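Local structure of peptidase M42 (Thaumarchaeota archaeon SCGC AB-539-E09, 5DS0) at residues A233-V238 with S314-I319; P260-Y265 with L290-M295. The protein is an M42-family TET aminopeptidase that assembles as a dodecamer, binds two cobalt ions per subunit, and probably removes amino-terminal residues from peptides. All blocks are in the same frame, centred on the assembly; numbering follows the deposited sequence.

Contact 1. Residues A233-V238 with S314-I319. With CO (cobalt (II) ion), chain T.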
ATOM      1  N   ALA C 233     -41.873 -23.011  21.998  1.00 38.37           N
ATOM      2  CA  ALA C 233     -41.739 -21.565  21.897  1.00 37.60           C
ATOM      3  C   ALA C 233     -41.894 -21.029  20.479  1.00 36.58           C
ATOM      4  O   ALA C 233     -41.313 -21.560  19.540  1.00 36.54           O
ATOM      5  CB  ALA C 233     -40.401 -21.146  22.466  1.00 37.95           C
ATOM      6  N   LEU C 234     -42.655 -19.946  20.348  1.00 36.05           N
ATOM      7  CA  LEU C 234     -42.777 -19.215  19.093  1.00 35.45           C
ATOM      8  C   LEU C 234     -42.204 -17.831  19.305  1.00 35.33           C
ATOM      9  O   LEU C 234     -42.799 -17.014  19.983  1.00 35.87           O
ATOM     10  CB  LEU C 234     -44.225 -19.077  18.680  1.00 35.67           C
ATOM     11  CG  LEU C 234     -45.051 -20.348  18.587  1.00 36.57           C
ATOM     12  CD1 LEU C 234     -46.480 -19.991  18.195  1.00 37.20           C
ATOM     13  CD2 LEU C 234     -44.447 -21.330  17.595  1.00 37.01           C
ATOM     14  N   VAL C 235     -41.027 -17.573  18.760  1.00 35.30           N
ATOM     15  CA  VAL C 235     -40.423 -16.271  18.899  1.00 34.88           C
ATOM     16  C   VAL C 235     -40.778 -15.429  17.698  1.00 35.14           C
ATOM     17  O   VAL C 235     -40.653 -15.870  16.558  1.00 35.07           O
ATOM     18  CB  VAL C 235     -38.913 -16.389  19.039  1.00 35.04           C
ATOM     19  CG1 VAL C 235     -38.267 -15.022  18.966  1.00 35.24           C
ATOM     20  CG2 VAL C 235     -38.583 -17.057  20.352  1.00 35.61           C
ATOM     21  N   LEU C 236     -41.239 -14.215  17.964  1.00 36.29           N
ATOM     22  CA  LEU C 236     -41.634 -13.283  16.911  1.00 36.99           C
ATOM     23  C   LEU C 236     -40.596 -12.208  16.795  1.00 37.36           C
ATOM     24  O   LEU C 236     -40.234 -11.590  17.784  1.00 39.75           O
ATOM     25  CB  LEU C 236     -42.968 -12.662  17.246  1.00 37.92           C
ATOM     26  CG  LEU C 236     -44.041 -13.736  17.320  1.00 38.77           C
ATOM     27  CD1 LEU C 236     -45.211 -13.369  18.220  1.00 39.92           C
ATOM     28  CD2 LEU C 236     -44.525 -14.033  15.929  1.00 38.61           C
ATOM     29  N   GLU C 237     -40.085 -12.017  15.594  1.00 37.15           N
ATOM     30  CA  GLU C 237     -39.004 -11.080  15.348  1.00 36.63           C
ATOM     31  C   GLU C 237     -39.260 -10.391  14.015  1.00 37.27           C
ATOM     32  O   GLU C 237     -40.258 -10.659  13.348  1.00 37.72           O
ATOM     33  CB  GLU C 237     -37.653 -11.800  15.299  1.00 35.65           C
ATOM     34  CG  GLU C 237     -36.759 -11.647  16.524  1.00 35.98           C
ATOM     35  CD  GLU C 237     -36.214 -10.237  16.814  1.00 35.19           C
ATOM     36  OE1 GLU C 237     -36.457  -9.277  16.071  1.00 33.75           O
ATOM     37  OE2 GLU C 237     -35.485 -10.116  17.817  1.00 35.29           O
ATOM     38  N   VAL C 238     -38.349  -9.501  13.651  1.00 36.67           N
ATOM     39  CA  VAL C 238     -38.333  -8.934  12.339  1.00 36.58           C
ATOM     40  C   VAL C 238     -37.311  -9.701  11.508  1.00 37.43           C
ATOM     41  O   VAL C 238     -36.446 -10.366  12.041  1.00 36.52           O
ATOM     42  CB  VAL C 238     -37.969  -7.444  12.374  1.00 35.91           C
ATOM     43  CG1 VAL C 238     -39.055  -6.661  13.069  1.00 36.15           C
ATOM     44  CG2 VAL C 238     -36.629  -7.225  13.048  1.00 35.23           C
ATOM     45  N   SER C 314     -38.339 -24.789  19.489  1.00 37.28           N
ATOM     46  CA  SER C 314     -38.667 -23.405  19.187  1.00 36.96           C
ATOM     47  C   SER C 314     -38.508 -23.107  17.725  1.00 35.38           C
ATOM     48  O   SER C 314     -37.795 -23.810  17.006  1.00 35.96           O
ATOM     49  CB  SER C 314     -37.765 -22.452  19.973  1.00 37.37           C
ATOM     50  OG  SER C 314     -37.674 -22.852  21.327  1.00 39.21           O
ATOM     51  N   VAL C 315     -39.181 -22.050  17.298  1.00 34.14           N
ATOM     52  CA  VAL C 315     -39.116 -21.619  15.926  1.00 33.07           C
ATOM     53  C   VAL C 315     -39.274 -20.107  15.902  1.00 31.92           C
ATOM     54  O   VAL C 315     -39.961 -19.557  16.731  1.00 30.54           O
ATOM     55  CB  VAL C 315     -40.194 -22.353  15.097  1.00 33.34           C
ATOM     56  CG1 VAL C 315     -41.536 -21.641  15.145  1.00 33.67           C
ATOM     57  CG2 VAL C 315     -39.738 -22.536  13.671  1.00 33.80           C
ATOM     58  N   VAL C 316     -38.604 -19.440  14.968  1.00 32.25           N
ATOM     59  CA  VAL C 316     -38.747 -17.987  14.836  1.00 32.32           C
ATOM     60  C   VAL C 316     -39.629 -17.635  13.649  1.00 32.41           C
ATOM     61  O   VAL C 316     -39.405 -18.089  12.535  1.00 31.27           O
ATOM     62  CB  VAL C 316     -37.402 -17.275  14.645  1.00 32.67           C
ATOM     63  CG1 VAL C 316     -37.598 -15.775  14.608  1.00 32.81           C
ATOM     64  CG2 VAL C 316     -36.430 -17.644  15.750  1.00 33.07           C
ATOM     65  N   ILE C 317     -40.637 -16.812  13.917  1.00 33.69           N
ATOM     66  CA  ILE C 317     -41.552 -16.335  12.898  1.00 34.24           C
ATOM     67  C   ILE C 317     -41.351 -14.841  12.779  1.00 34.80           C
ATOM     68  O   ILE C 317     -41.314 -14.153  13.786  1.00 35.23           O
ATOM     69  CB  ILE C 317     -42.992 -16.638  13.285  1.00 34.86           C
ATOM     70  CG1 ILE C 317     -43.217 -18.147  13.221  1.00 36.08           C
ATOM     71  CG2 ILE C 317     -43.950 -15.926  12.349  1.00 35.32           C
ATOM     72  CD1 ILE C 317     -44.472 -18.637  13.917  1.00 36.94           C
ATOM     73  N   THR C 318     -41.271 -14.336  11.554  1.00 35.28           N
ATOM     74  CA  THR C 318     -40.801 -12.971  11.334  1.00 36.26           C
ATOM     75  C   THR C 318     -41.695 -12.127  10.459  1.00 36.12           C
ATOM     76  O   THR C 318     -42.386 -12.641   9.583  1.00 37.16           O
ATOM     77  CB  THR C 318     -39.419 -12.965  10.653  1.00 37.11           C
ATOM     78  OG1 THR C 318     -39.518 -13.595   9.369  1.00 38.69           O
ATOM     79  CG2 THR C 318     -38.396 -13.706  11.498  1.00 37.17           C
ATOM     80  N   ILE C 319     -41.686 -10.826  10.711  1.00 36.41           N
ATOM     81  CA  ILE C 319     -42.270  -9.857   9.796  1.00 36.60           C
ATOM     82  C   ILE C 319     -41.153  -9.145   9.036  1.00 35.28           C
ATOM     83  O   ILE C 319     -40.317  -8.475   9.641  1.00 34.85           O
ATOM     84  CB  ILE C 319     -43.122  -8.805  10.521  1.00 38.01           C
ATOM     85  CG1 ILE C 319     -44.370  -9.447  11.135  1.00 39.10           C
ATOM     86  CG2 ILE C 319     -43.561  -7.726   9.548  1.00 39.43           C
ATOM     87  CD1 ILE C 319     -44.169  -9.868  12.570  1.00 40.63           C
TER
HETATM   88 CO    CO T 401     -34.786  -8.062  17.416  1.00 22.75          CO
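Strands 233-238 and 314-319 run parallel in unbroken register, their short axes inclined by 33°, and five backbone hydrogen bonds tie Ala233, Val235 and Glu237 to Val315, Ile317 and Ile319. The straightest joins Ile317 N to Val235 O over 2.8 Å, nearly along the C=O axis. On the face carrying Leu234, Leu236 and Val238, paired side chains lie alongside one another: Leu234 CD2 rests 3.8 Å from Val315 CG1, and Leu236, with CG anti to its carbonyl carbon, sets CD2 4.0 Å from Ile317 CB. Helix 179-197 covers part of this face through Leu188 and Ile183. The other face bears Val235 and Val316, packed against helix 302-305, and Ser314, whose OG is bonded to Cys312 O. Val316 CG1, anti to the backbone N (chi1 -176°), touches Glu237 CB at 4.0 Å and so backs the root of a metal ligand. Beyond CB the Glu237 chain bends at chi2 (-66°) and carries its carboxylate away from strand 314-319. Both oxygens grip the same cobalt ion, OE2 at 2.2 Å and OE1 at 2.5 Å. OE1 also accepts Val238 N over 3.1 Å through its anti lone pair, a second hold that fixes the rotation of the carboxylate. His66, Asp180 and Glu214 belong to the same metal site, and Asp180 is shared with the second cobalt. A buried parallel strand pair presenting a carboxylate near a strand's C-terminal end is characteristic of the central sheet and two-metal site of this exopeptidase clan.

Contact 2. Residues P260-Y265 with L290-M295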
ATOM      1  N   PRO C 260     -45.426 -13.356   6.255  1.00 35.08           N
ATOM      2  CA  PRO C 260     -44.470 -13.564   7.330  1.00 34.59           C
ATOM      3  C   PRO C 260     -43.418 -14.578   6.947  1.00 34.25           C
ATOM      4  O   PRO C 260     -43.616 -15.375   6.031  1.00 34.83           O
ATOM      5  CB  PRO C 260     -45.325 -14.107   8.472  1.00 34.97           C
ATOM      6  CG  PRO C 260     -46.549 -14.647   7.814  1.00 35.80           C
ATOM      7  CD  PRO C 260     -46.790 -13.720   6.663  1.00 36.00           C
ATOM      8  N   GLY C 261     -42.298 -14.532   7.652  1.00 33.40           N
ATOM      9  CA  GLY C 261     -41.198 -15.430   7.390  1.00 32.88           C
ATOM     10  C   GLY C 261     -41.117 -16.517   8.432  1.00 32.58           C
ATOM     11  O   GLY C 261     -41.656 -16.396   9.529  1.00 32.45           O
ATOM     12  N   LEU C 262     -40.448 -17.600   8.067  1.00 32.15           N
ATOM     13  CA  LEU C 262     -40.121 -18.667   9.001  1.00 30.63           C
ATOM     14  C   LEU C 262     -38.638 -18.913   8.896  1.00 29.31           C
ATOM     15  O   LEU C 262     -38.110 -19.182   7.823  1.00 28.79           O
ATOM     16  CB  LEU C 262     -40.877 -19.927   8.641  1.00 31.02           C
ATOM     17  CG  LEU C 262     -40.555 -21.108   9.538  1.00 31.18           C
ATOM     18  CD1 LEU C 262     -41.143 -20.888  10.916  1.00 31.23           C
ATOM     19  CD2 LEU C 262     -41.106 -22.389   8.945  1.00 31.87           C
ATOM     20  N   VAL C 263     -37.960 -18.808  10.017  1.00 28.99           N
ATOM     21  CA  VAL C 263     -36.518 -18.903  10.017  1.00 29.08           C
ATOM     22  C   VAL C 263     -36.124 -20.367  10.099  1.00 29.27           C
ATOM     23  O   VAL C 263     -36.420 -21.034  11.104  1.00 31.71           O
ATOM     24  CB  VAL C 263     -35.908 -18.132  11.196  1.00 28.69           C
ATOM     25  CG1 VAL C 263     -34.396 -18.266  11.197  1.00 29.24           C
ATOM     26  CG2 VAL C 263     -36.292 -16.677  11.131  1.00 28.59           C
ATOM     27  N   THR C 264     -35.402 -20.824   9.088  1.00 28.93           N
ATOM     28  CA  THR C 264     -34.945 -22.194   8.987  1.00 29.52           C
ATOM     29  C   THR C 264     -33.549 -22.409   9.567  1.00 30.59           C
ATOM     30  O   THR C 264     -33.118 -23.547   9.740  1.00 30.72           O
ATOM     31  CB  THR C 264     -34.883 -22.618   7.517  1.00 30.04           C
ATOM     32  OG1 THR C 264     -34.001 -21.744   6.796  1.00 30.09           O
ATOM     33  CG2 THR C 264     -36.258 -22.549   6.893  1.00 30.08           C
ATOM     34  N   TYR C 265     -32.819 -21.315   9.801  1.00 32.03           N
ATOM     35  CA  TYR C 265     -31.494 -21.363  10.409  1.00 32.90           C
ATOM     36  C   TYR C 265     -31.047 -19.966  10.794  1.00 33.52           C
ATOM     37  O   TYR C 265     -31.233 -19.031  10.043  1.00 32.50           O
ATOM     38  CB  TYR C 265     -30.444 -21.976   9.471  1.00 33.24           C
ATOM     39  CG  TYR C 265     -29.049 -21.747   9.981  1.00 34.01           C
ATOM     40  CD1 TYR C 265     -28.573 -22.463  11.063  1.00 34.27           C
ATOM     41  CD2 TYR C 265     -28.217 -20.778   9.426  1.00 35.30           C
ATOM     42  CE1 TYR C 265     -27.296 -22.246  11.565  1.00 35.17           C
ATOM     43  CE2 TYR C 265     -26.938 -20.544   9.929  1.00 35.89           C
ATOM     44  CZ  TYR C 265     -26.489 -21.289  10.996  1.00 35.73           C
ATOM     45  OH  TYR C 265     -25.245 -21.093  11.523  1.00 37.34           O
ATOM     46  N   LEU C 290     -46.138 -17.714   3.388  1.00 39.30           N
ATOM     47  CA  LEU C 290     -45.072 -17.894   4.353  1.00 38.18           C
ATOM     48  C   LEU C 290     -43.732 -17.987   3.639  1.00 37.59           C
ATOM     49  O   LEU C 290     -43.556 -18.833   2.773  1.00 38.62           O
ATOM     50  CB  LEU C 290     -45.338 -19.162   5.146  1.00 38.53           C
ATOM     51  CG  LEU C 290     -44.366 -19.442   6.283  1.00 39.41           C
ATOM     52  CD1 LEU C 290     -44.545 -18.439   7.413  1.00 39.42           C
ATOM     53  CD2 LEU C 290     -44.553 -20.857   6.807  1.00 39.97           C
ATOM     54  N   GLN C 291     -42.787 -17.122   3.990  1.00 36.69           N
ATOM     55  CA  GLN C 291     -41.498 -17.079   3.290  1.00 37.02           C
ATOM     56  C   GLN C 291     -40.404 -17.788   4.083  1.00 37.02           C
ATOM     57  O   GLN C 291     -40.132 -17.430   5.213  1.00 35.42           O
ATOM     58  CB  GLN C 291     -41.060 -15.635   3.046  1.00 36.82           C
ATOM     59  CG  GLN C 291     -42.107 -14.749   2.395  1.00 36.97           C
ATOM     60  CD  GLN C 291     -41.582 -13.367   2.079  1.00 36.99           C
ATOM     61  OE1 GLN C 291     -40.729 -13.206   1.214  1.00 37.82           O
ATOM     62  NE2 GLN C 291     -42.055 -12.362   2.810  1.00 36.78           N
ATOM     63  N   LEU C 292     -39.782 -18.801   3.494  1.00 37.71           N
ATOM     64  CA  LEU C 292     -38.673 -19.462   4.160  1.00 37.41           C
ATOM     65  C   LEU C 292     -37.488 -18.530   4.192  1.00 38.01           C
ATOM     66  O   LEU C 292     -37.114 -17.968   3.172  1.00 39.00           O
ATOM     67  CB  LEU C 292     -38.311 -20.753   3.448  1.00 37.41           C
ATOM     68  CG  LEU C 292     -39.378 -21.843   3.500  1.00 37.47           C
ATOM     69  CD1 LEU C 292     -38.828 -23.119   2.890  1.00 38.29           C
ATOM     70  CD2 LEU C 292     -39.850 -22.110   4.921  1.00 36.57           C
ATOM     71  N   SER C 293     -36.913 -18.366   5.376  1.00 38.79           N
ATOM     72  CA  SER C 293     -35.871 -17.376   5.618  1.00 40.43           C
ATOM     73  C   SER C 293     -34.682 -17.978   6.359  1.00 40.64           C
ATOM     74  O   SER C 293     -34.789 -19.023   6.984  1.00 39.11           O
ATOM     75  CB  SER C 293     -36.449 -16.238   6.452  1.00 41.46           C
ATOM     76  OG  SER C 293     -35.429 -15.449   7.031  1.00 44.24           O
ATOM     77  N   GLN C 294     -33.543 -17.301   6.276  1.00 42.91           N
ATOM     78  CA  GLN C 294     -32.340 -17.740   6.952  1.00 45.40           C
ATOM     79  C   GLN C 294     -31.520 -16.525   7.337  1.00 48.17           C
ATOM     80  O   GLN C 294     -31.233 -15.727   6.487  1.00 52.46           O
ATOM     81  CB  GLN C 294     -31.544 -18.649   6.018  1.00 46.05           C
ATOM     82  CG  GLN C 294     -31.007 -19.895   6.698  1.00 46.94           C
ATOM     83  CD  GLN C 294     -30.473 -20.932   5.720  1.00 48.02           C
ATOM     84  OE1 GLN C 294     -29.296 -20.902   5.354  1.00 48.76           O
ATOM     85  NE2 GLN C 294     -31.333 -21.866   5.304  1.00 48.24           N
HETATM   86  N   MSE C 295     -31.144 -16.382   8.604  1.00 52.14           N
HETATM   87  CA  MSE C 295     -30.335 -15.238   9.050  1.00 57.16           C
HETATM   88  C   MSE C 295     -28.955 -15.714   9.428  1.00 57.74           C
HETATM   89  O   MSE C 295     -28.665 -15.993  10.599  1.00 60.58           O
HETATM   90  CB  MSE C 295     -30.997 -14.497  10.212  1.00 63.34           C
HETATM   91  CG  MSE C 295     -32.507 -14.321  10.019  1.00 70.85           C
HETATM   92 SE   MSE C 295     -33.422 -13.614  11.630  0.70 82.27          SE
HETATM   93  CE  MSE C 295     -32.229 -14.134  13.118  1.00 78.32           C
TER
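Thr264 and Gln294 cross at about a right angle, and their polar ends meet where the chain turns a corner at Thr264. With OG1 between its backbone N and carbonyl carbon (chi1 58°), Thr264 donates that hydroxyl to Ser293 O at 2.8 Å, the donor standing above the carbonyl plane. Thr264 N reaches the same oxygen at 2.8 Å almost along the C=O axis, so one carbonyl takes two bonds from one residue. Gln294 NE2 in turn gives OG1 a bond of 3.1 Å lying in its own amide plane. The same amide bonds to Asn86 and Val74 of the second subunit. A valine in place of Thr264 lacks the hydroxyl that bonds Ser293 O and receives Gln294 NE2, and would probably leave the amide less firmly oriented toward that subunit. Tyr265 turns its ring nearly perpendicular to this amide (89°), while Gln294 CG sits at the ring edge and 3.5 Å from Tyr265 CB. Nearer the start of the two strands, Leu290 CD1 lies 4.1 Å from Leu262 CB, and Leu262 is covered by Val279 and Ile280 of helix 273-285. Parallel strands 261-263 and 291-295, joined through that helix, form a beta-alpha-beta crossover whose corner meets a neighbouring subunit.

How the contacts relate
Contacts 1 and 2 lie side by side in one mixed sheet, their centres about 9 Å apart. Along the chain, strand 232-240 comes first, then both segments of contact 2, and strand 314-322 returns last. Strand 314-322 is the joint: it runs parallel to 232-240 on one flank and antiparallel to 261-263 on the other. Gly261 N and Val263 N probably donate to Thr318 O and Val316 O, at 2.7 and 3.0 Å respectively, while Val315 CG2 packs on Leu262 CD1. Asp239 ties them further, bonding both Thr318 and Ser293. The sheet thus leads from a cobalt ligand in contact 1 to a subunit interface in contact 2.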